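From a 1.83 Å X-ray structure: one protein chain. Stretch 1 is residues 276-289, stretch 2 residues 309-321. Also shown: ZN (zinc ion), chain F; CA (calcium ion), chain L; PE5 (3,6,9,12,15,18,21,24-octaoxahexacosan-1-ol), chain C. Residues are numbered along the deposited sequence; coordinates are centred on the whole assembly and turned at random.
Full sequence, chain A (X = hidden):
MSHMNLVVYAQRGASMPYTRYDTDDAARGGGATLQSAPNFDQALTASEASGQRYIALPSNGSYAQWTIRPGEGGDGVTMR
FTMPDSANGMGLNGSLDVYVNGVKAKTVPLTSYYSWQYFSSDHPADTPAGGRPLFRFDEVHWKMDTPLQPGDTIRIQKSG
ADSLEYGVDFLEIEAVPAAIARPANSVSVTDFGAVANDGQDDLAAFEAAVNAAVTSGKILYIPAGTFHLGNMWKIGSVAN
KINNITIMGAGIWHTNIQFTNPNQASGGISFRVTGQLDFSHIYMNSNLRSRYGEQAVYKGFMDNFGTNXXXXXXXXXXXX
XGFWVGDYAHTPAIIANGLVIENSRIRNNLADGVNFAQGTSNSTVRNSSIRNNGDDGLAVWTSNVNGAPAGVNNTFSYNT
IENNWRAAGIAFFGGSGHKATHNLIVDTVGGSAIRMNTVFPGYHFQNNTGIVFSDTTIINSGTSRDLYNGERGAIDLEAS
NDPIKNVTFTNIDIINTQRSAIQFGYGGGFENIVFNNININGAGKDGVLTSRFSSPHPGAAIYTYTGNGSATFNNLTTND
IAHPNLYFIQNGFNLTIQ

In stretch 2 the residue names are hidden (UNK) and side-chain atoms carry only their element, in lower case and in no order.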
# COMPACT_ATOMS: atom_id res chain seq x y z
N GLN A 276 -20.52 1.64 15.84
CA GLN A 276 -19.56 2.56 15.26
C GLN A 276 -18.26 2.52 16.05
O GLN A 276 -18.24 2.82 17.25
CB GLN A 276 -20.11 3.98 15.22
CG GLN A 276 -19.13 4.98 14.64
CD GLN A 276 -19.68 6.39 14.68
OE1 GLN A 276 -19.97 6.92 15.75
NE2 GLN A 276 -19.85 6.99 13.50
N LEU A 277 -17.17 2.17 15.37
CA LEU A 277 -15.86 2.34 15.97
C LEU A 277 -15.17 3.54 15.33
O LEU A 277 -15.41 3.87 14.17
CB LEU A 277 -15.01 1.08 15.82
CG LEU A 277 -14.53 0.61 14.45
CD1 LEU A 277 -13.19 1.25 14.11
CD2 LEU A 277 -14.42 -0.92 14.41
N ASP A 278 -14.35 4.22 16.13
CA ASP A 278 -13.52 5.33 15.65
C ASP A 278 -12.14 5.10 16.23
O ASP A 278 -11.96 5.15 17.45
CB ASP A 278 -14.07 6.69 16.08
CG ASP A 278 -13.31 7.85 15.44
OD1 ASP A 278 -13.52 8.12 14.25
OD2 ASP A 278 -12.45 8.46 16.11
N PHE A 279 -11.17 4.81 15.36
CA PHE A 279 -9.83 4.42 15.78
C PHE A 279 -8.87 5.35 15.06
O PHE A 279 -8.92 5.44 13.83
CB PHE A 279 -9.57 2.94 15.40
CG PHE A 279 -8.30 2.38 15.95
CD1 PHE A 279 -7.07 2.72 15.39
CD2 PHE A 279 -8.32 1.48 17.01
CE1 PHE A 279 -5.88 2.20 15.90
CE2 PHE A 279 -7.13 0.95 17.53
CZ PHE A 279 -5.92 1.31 16.97
N SER A 280 -8.00 6.03 15.82
CA SER A 280 -7.22 7.06 15.15
C SER A 280 -5.92 7.35 15.89
O SER A 280 -5.78 7.06 17.09
CB SER A 280 -8.01 8.37 15.01
OG SER A 280 -8.29 8.95 16.28
N HIS A 281 -4.98 7.93 15.14
CA HIS A 281 -3.83 8.67 15.67
C HIS A 281 -2.84 7.75 16.37
O HIS A 281 -2.33 8.05 17.46
CB HIS A 281 -4.30 9.81 16.58
CG HIS A 281 -4.85 10.97 15.80
ND1 HIS A 281 -4.09 11.66 14.88
CD2 HIS A 281 -6.09 11.50 15.75
CE1 HIS A 281 -4.83 12.59 14.32
NE2 HIS A 281 -6.05 12.52 14.83
N ILE A 282 -2.53 6.64 15.70
CA ILE A 282 -1.67 5.60 16.23
C ILE A 282 -0.80 5.09 15.10
O ILE A 282 -1.26 4.96 13.96
CB ILE A 282 -2.51 4.46 16.85
CG1 ILE A 282 -3.13 4.93 18.17
CG2 ILE A 282 -1.71 3.18 17.04
CD1 ILE A 282 -4.35 4.17 18.57
N TYR A 283 0.47 4.83 15.41
CA TYR A 283 1.35 4.03 14.55
C TYR A 283 1.36 2.59 15.06
O TYR A 283 1.43 2.35 16.27
CB TYR A 283 2.77 4.60 14.54
CG TYR A 283 3.78 3.67 13.93
CD1 TYR A 283 3.95 3.61 12.55
CD2 TYR A 283 4.56 2.83 14.73
CE1 TYR A 283 4.88 2.74 11.98
CE2 TYR A 283 5.48 1.96 14.16
CZ TYR A 283 5.64 1.92 12.79
OH TYR A 283 6.56 1.06 12.23
N MET A 284 1.30 1.61 14.14
CA MET A 284 1.35 0.20 14.52
C MET A 284 2.38 -0.53 13.68
O MET A 284 2.49 -0.29 12.47
CB MET A 284 -0.01 -0.51 14.34
CG MET A 284 -1.17 0.13 15.09
SD MET A 284 -2.40 -1.13 15.53
CE MET A 284 -2.61 -1.98 13.96
N ASN A 285 3.09 -1.46 14.31
CA ASN A 285 4.09 -2.28 13.66
C ASN A 285 3.93 -3.72 14.14
O ASN A 285 3.44 -3.96 15.25
CB ASN A 285 5.49 -1.76 14.00
CG ASN A 285 6.58 -2.48 13.23
OD1 ASN A 285 6.39 -2.86 12.09
ND2 ASN A 285 7.73 -2.68 13.88
N SER A 286 4.33 -4.66 13.30
CA SER A 286 4.24 -6.09 13.60
C SER A 286 5.58 -6.65 14.07
O SER A 286 6.59 -5.96 14.14
CB SER A 286 3.81 -6.86 12.35
OG SER A 286 4.96 -6.99 11.52
N ASN A 287 5.58 -7.95 14.36
CA ASN A 287 6.80 -8.75 14.36
C ASN A 287 6.70 -9.85 13.31
O ASN A 287 7.12 -11.00 13.52
CB ASN A 287 7.11 -9.34 15.73
CG ASN A 287 8.54 -9.85 15.83
OD1 ASN A 287 9.39 -9.45 15.02
ND2 ASN A 287 8.82 -10.71 16.81
N LEU A 288 6.17 -9.51 12.14
CA LEU A 288 5.77 -10.49 11.13
C LEU A 288 6.70 -10.45 9.93
O LEU A 288 6.93 -9.38 9.36
CB LEU A 288 4.32 -10.23 10.69
CG LEU A 288 3.76 -11.23 9.68
CD1 LEU A 288 3.60 -12.60 10.34
CD2 LEU A 288 2.44 -10.73 9.10
N ARG A 289 7.23 -11.62 9.53
CA ARG A 289 8.07 -11.70 8.34
C ARG A 289 7.57 -12.69 7.30
O ARG A 289 8.25 -12.88 6.29
CB ARG A 289 9.51 -12.07 8.71
CG ARG A 289 9.65 -13.38 9.49
CD ARG A 289 11.13 -13.80 9.61
NE ARG A 289 11.65 -14.46 8.41
CZ ARG A 289 11.49 -15.75 8.13
NH1 ARG A 289 10.80 -16.52 8.96
NH2 ARG A 289 12.00 -16.26 7.02
N UNK A 309 -18.23 3.40 10.63
CA UNK A 309 -17.01 3.49 11.42
C UNK A 309 -15.93 4.26 10.67
O UNK A 309 -16.01 4.48 9.46
o UNK A 309 -17.46 1.42 12.63
c UNK A 309 -16.51 2.09 11.80
N UNK A 310 -14.92 4.70 11.41
CA UNK A 310 -13.76 5.34 10.81
C UNK A 310 -12.50 4.79 11.45
O UNK A 310 -12.41 4.69 12.67
c UNK A 310 -15.54 9.78 9.26
c UNK A 310 -14.49 9.02 10.05
n UNK A 310 -16.64 10.28 10.12
c UNK A 310 -13.78 6.86 11.00
c UNK A 310 -14.94 7.60 10.39
N UNK A 311 -11.52 4.45 10.61
CA UNK A 311 -10.14 4.28 11.05
C UNK A 311 -9.36 5.34 10.29
O UNK A 311 -9.29 5.29 9.06
c UNK A 311 -10.52 1.80 11.34
c UNK A 311 -9.59 2.87 10.78
c UNK A 311 -8.17 2.73 11.37
N UNK A 312 -8.81 6.32 11.01
CA UNK A 312 -8.26 7.47 10.31
C UNK A 312 -7.00 7.96 11.01
O UNK A 312 -6.82 7.76 12.21
n UNK A 312 -10.58 9.83 13.43
c UNK A 312 -9.30 8.60 10.21
n UNK A 312 -8.99 10.28 12.07
c UNK A 312 -9.68 9.21 11.53
c UNK A 312 -10.68 8.93 12.40
c UNK A 312 -9.56 10.63 13.21
N UNK A 313 -6.12 8.59 10.24
CA UNK A 313 -4.87 9.11 10.77
C UNK A 313 -4.09 8.01 11.51
O UNK A 313 -3.65 8.18 12.64
c UNK A 313 -5.72 11.49 10.95
c UNK A 313 -5.13 10.31 11.69
o UNK A 313 -6.94 11.57 10.76
n UNK A 313 -4.86 12.41 10.52
N UNK A 314 -3.97 6.86 10.86
CA UNK A 314 -3.14 5.79 11.39
C UNK A 314 -1.99 5.54 10.43
O UNK A 314 -2.02 5.92 9.25
c UNK A 314 -5.00 4.69 12.74
c UNK A 314 -4.56 3.94 10.35
c UNK A 314 -3.93 4.49 11.65
N UNK A 315 -0.96 4.88 10.95
CA UNK A 315 0.26 4.56 10.22
C UNK A 315 0.56 3.10 10.55
O UNK A 315 0.86 2.79 11.70
n UNK A 315 4.18 4.89 8.26
c UNK A 315 1.40 5.49 10.65
c UNK A 315 2.96 4.56 8.82
c UNK A 315 3.98 7.54 10.64
c UNK A 315 4.66 6.02 8.88
c UNK A 315 6.08 7.84 9.44
c UNK A 315 5.85 6.73 8.67
c UNK A 315 2.64 5.47 9.79
c UNK A 315 5.16 8.25 10.42
c UNK A 315 3.72 6.40 9.85
N UNK A 316 0.40 2.20 9.58
CA UNK A 316 0.54 0.77 9.84
C UNK A 316 1.43 0.14 8.79
O UNK A 316 1.33 0.46 7.59
c UNK A 316 -1.57 0.13 8.58
c UNK A 316 -0.82 0.04 9.91
c UNK A 316 -1.65 0.60 11.06
N UNK A 317 2.33 -0.74 9.23
CA UNK A 317 3.25 -1.38 8.29
C UNK A 317 3.67 -2.75 8.80
O UNK A 317 3.59 -3.05 10.00
c UNK A 317 6.41 0.92 8.86
c UNK A 317 5.28 -0.06 9.23
o UNK A 317 6.63 1.19 7.66
c UNK A 317 4.49 -0.50 8.02
o UNK A 317 7.08 1.42 9.79
N UNK A 318 4.12 -3.58 7.86
CA UNK A 318 4.71 -4.89 8.11
C UNK A 318 3.69 -5.92 8.56
O UNK A 318 4.06 -6.96 9.13
c UNK A 318 6.89 -3.78 8.75
n UNK A 318 7.52 -2.97 9.67
c UNK A 318 7.40 -3.44 7.54
c UNK A 318 5.86 -4.79 9.12
n UNK A 318 8.32 -2.44 7.75
c UNK A 318 8.37 -2.17 9.04
N UNK A 319 2.41 -5.69 8.31
CA UNK A 319 1.41 -6.71 8.62
C UNK A 319 1.16 -7.58 7.39
O UNK A 319 1.69 -7.32 6.31
c UNK A 319 0.12 -6.04 9.11
c UNK A 319 0.25 -5.57 12.87
c UNK A 319 0.82 -3.48 11.81
c UNK A 319 0.27 -5.40 10.46
c UNK A 319 0.63 -4.23 12.97
c UNK A 319 0.08 -6.14 11.62
c UNK A 319 0.65 -4.07 10.57
N UNK A 320 0.37 -8.63 7.58
CA UNK A 320 -0.02 -9.47 6.45
C UNK A 320 -0.74 -8.64 5.40
O UNK A 320 -0.40 -8.69 4.21
c UNK A 320 -2.53 -12.44 6.37
o UNK A 320 -2.97 -12.27 7.53
c UNK A 320 -1.51 -11.46 5.84
o UNK A 320 -2.90 -13.37 5.63
c UNK A 320 -0.92 -10.60 6.94
N UNK A 321 -1.74 -7.88 5.83
CA UNK A 321 -2.36 -6.81 5.08
C UNK A 321 -2.51 -5.63 6.03
O UNK A 321 -2.52 -5.81 7.25
c UNK A 321 -3.75 -7.19 4.55
s UNK A 321 -3.86 -8.73 3.62
ZN ZN F . -11.92 10.06 15.01
CA CA L . -7.71 13.91 14.62
C48 PE5 C . 9.95 -6.32 17.75
C50 PE5 C . 10.08 -6.52 16.23
O1 PE5 C . 11.42 -6.80 15.91
C1 PE5 C . 11.65 -7.08 14.55
C2 PE5 C . 13.15 -7.18 14.26
O2 PE5 C . 13.75 -5.94 14.48
C3 PE5 C . 15.15 -5.92 14.40
C4 PE5 C . 15.67 -4.51 14.73
O3 PE5 C . 15.08 -3.57 13.87
C5 PE5 C . 15.53 -2.25 14.00
C6 PE5 C . 14.33 -1.28 14.07
O4 PE5 C . 13.92 -0.87 12.79
C7 PE5 C . 12.53 -0.77 12.60
C8 PE5 C . 11.89 0.10 13.68
O5 PE5 C . 10.52 -0.11 13.69
C9 PE5 C . 9.85 0.42 14.81
C10 PE5 C . 9.10 1.67 14.38
O6 PE5 C . 9.47 2.73 15.20
C11 PE5 C . 9.23 4.00 14.66
C12 PE5 C . 9.93 5.06 15.50
O7 PE5 C . 8.93 5.90 16.00
C13 PE5 C . 9.25 7.26 16.02
C14 PE5 C . 8.42 7.93 17.12
O8 PE5 C . 8.30 7.03 18.18
C15 PE5 C . 7.50 7.46 19.26
C16 PE5 C . 8.37 7.57 20.52
O52 PE5 C . 8.10 6.53 21.41
O HOH W 1 -10.67 10.97 16.47
O HOH W 2 -8.63 14.12 12.61
O HOH W 3 -9.48 12.98 15.90

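Position 309 has one carbon and one oxygen, the oxygen 2.9 Å from Leu 277 N: Ser 309, whose short side chain brings the hydroxyl close enough to accept that hydrogen bond.

At 310 four carbons in a row end in nitrogen, the first carbon 3.5 Å from Asp 278 OD1. This is Lys 310, long enough for its end to lead away to a partner elsewhere in the structure.

At 311 one carbon carries two more, one of them 3.9 Å from Leu 277 CD1: Val 311, apolar and branched, sharing a face of the sheet with Phe 279.

Position 312 shows one carbon and a five-membered ring of three carbons and two nitrogens, with Ser 280 CB over its face. It is His 312, whose NE2 binds zinc at 2.1 Å, as Asp 278 OD2 does at 2.0 Å.

Position 313 has two carbons, the second bearing an oxygen and a nitrogen; the first lies over the His 281 ring. Asn 313 suits its positive phi and psi, which asparagine tolerates well.

At 314 one carbon again carries two, one of them 3.9 Å from Phe 279 CD1: Val 314, its branch filling space at the ring edge.

Position 315 has one carbon and fused rings of eight carbons and one nitrogen, met by the edge of Tyr 283: Trp 315, which offers a broad face.

At 316 three branched carbons approach Met 284 CB to 3.8 Å: Val 316, apolar like its neighbour.

Position 317 has three carbons, the last with two oxygens, one 2.5 Å from Tyr 283 OH: Glu 317, long enough to accept that hydrogen bond.

Position 318 has one carbon and a five-membered ring of three carbons and two nitrogens, one nitrogen 2.7 Å from Asn 285 OD1: His 318, whose ND1 is the donor.

Position 319 has one carbon and a six-carbon ring under Ser 286 CB: Phe 319, a flat apolar face for that carbon.

Position 320 has three carbons and two terminal oxygens, its first carbon 4.0 Å from Leu 288 CD2: Glu 320, whose acidic end leads away to a partner elsewhere.

Position 321, one carbon and one sulfur, touches nothing on stretch 1: Cys 321, a type this contact does not explain.

Parallel strands join through backbone bonds such as Phe 279 N to Lys 310 O (3.0 Å). Both stretches turn a corner, at His 281 and Asn 313. Before it, Phe 279 packs on Val 311 while zinc joins Asp 278 to His 312; after it, Met 284 packs on Val 316 while Tyr 283 meets Trp 315 and Glu 317.

Stretch 2, residues 309-321: SKVHNVWVEHFEC
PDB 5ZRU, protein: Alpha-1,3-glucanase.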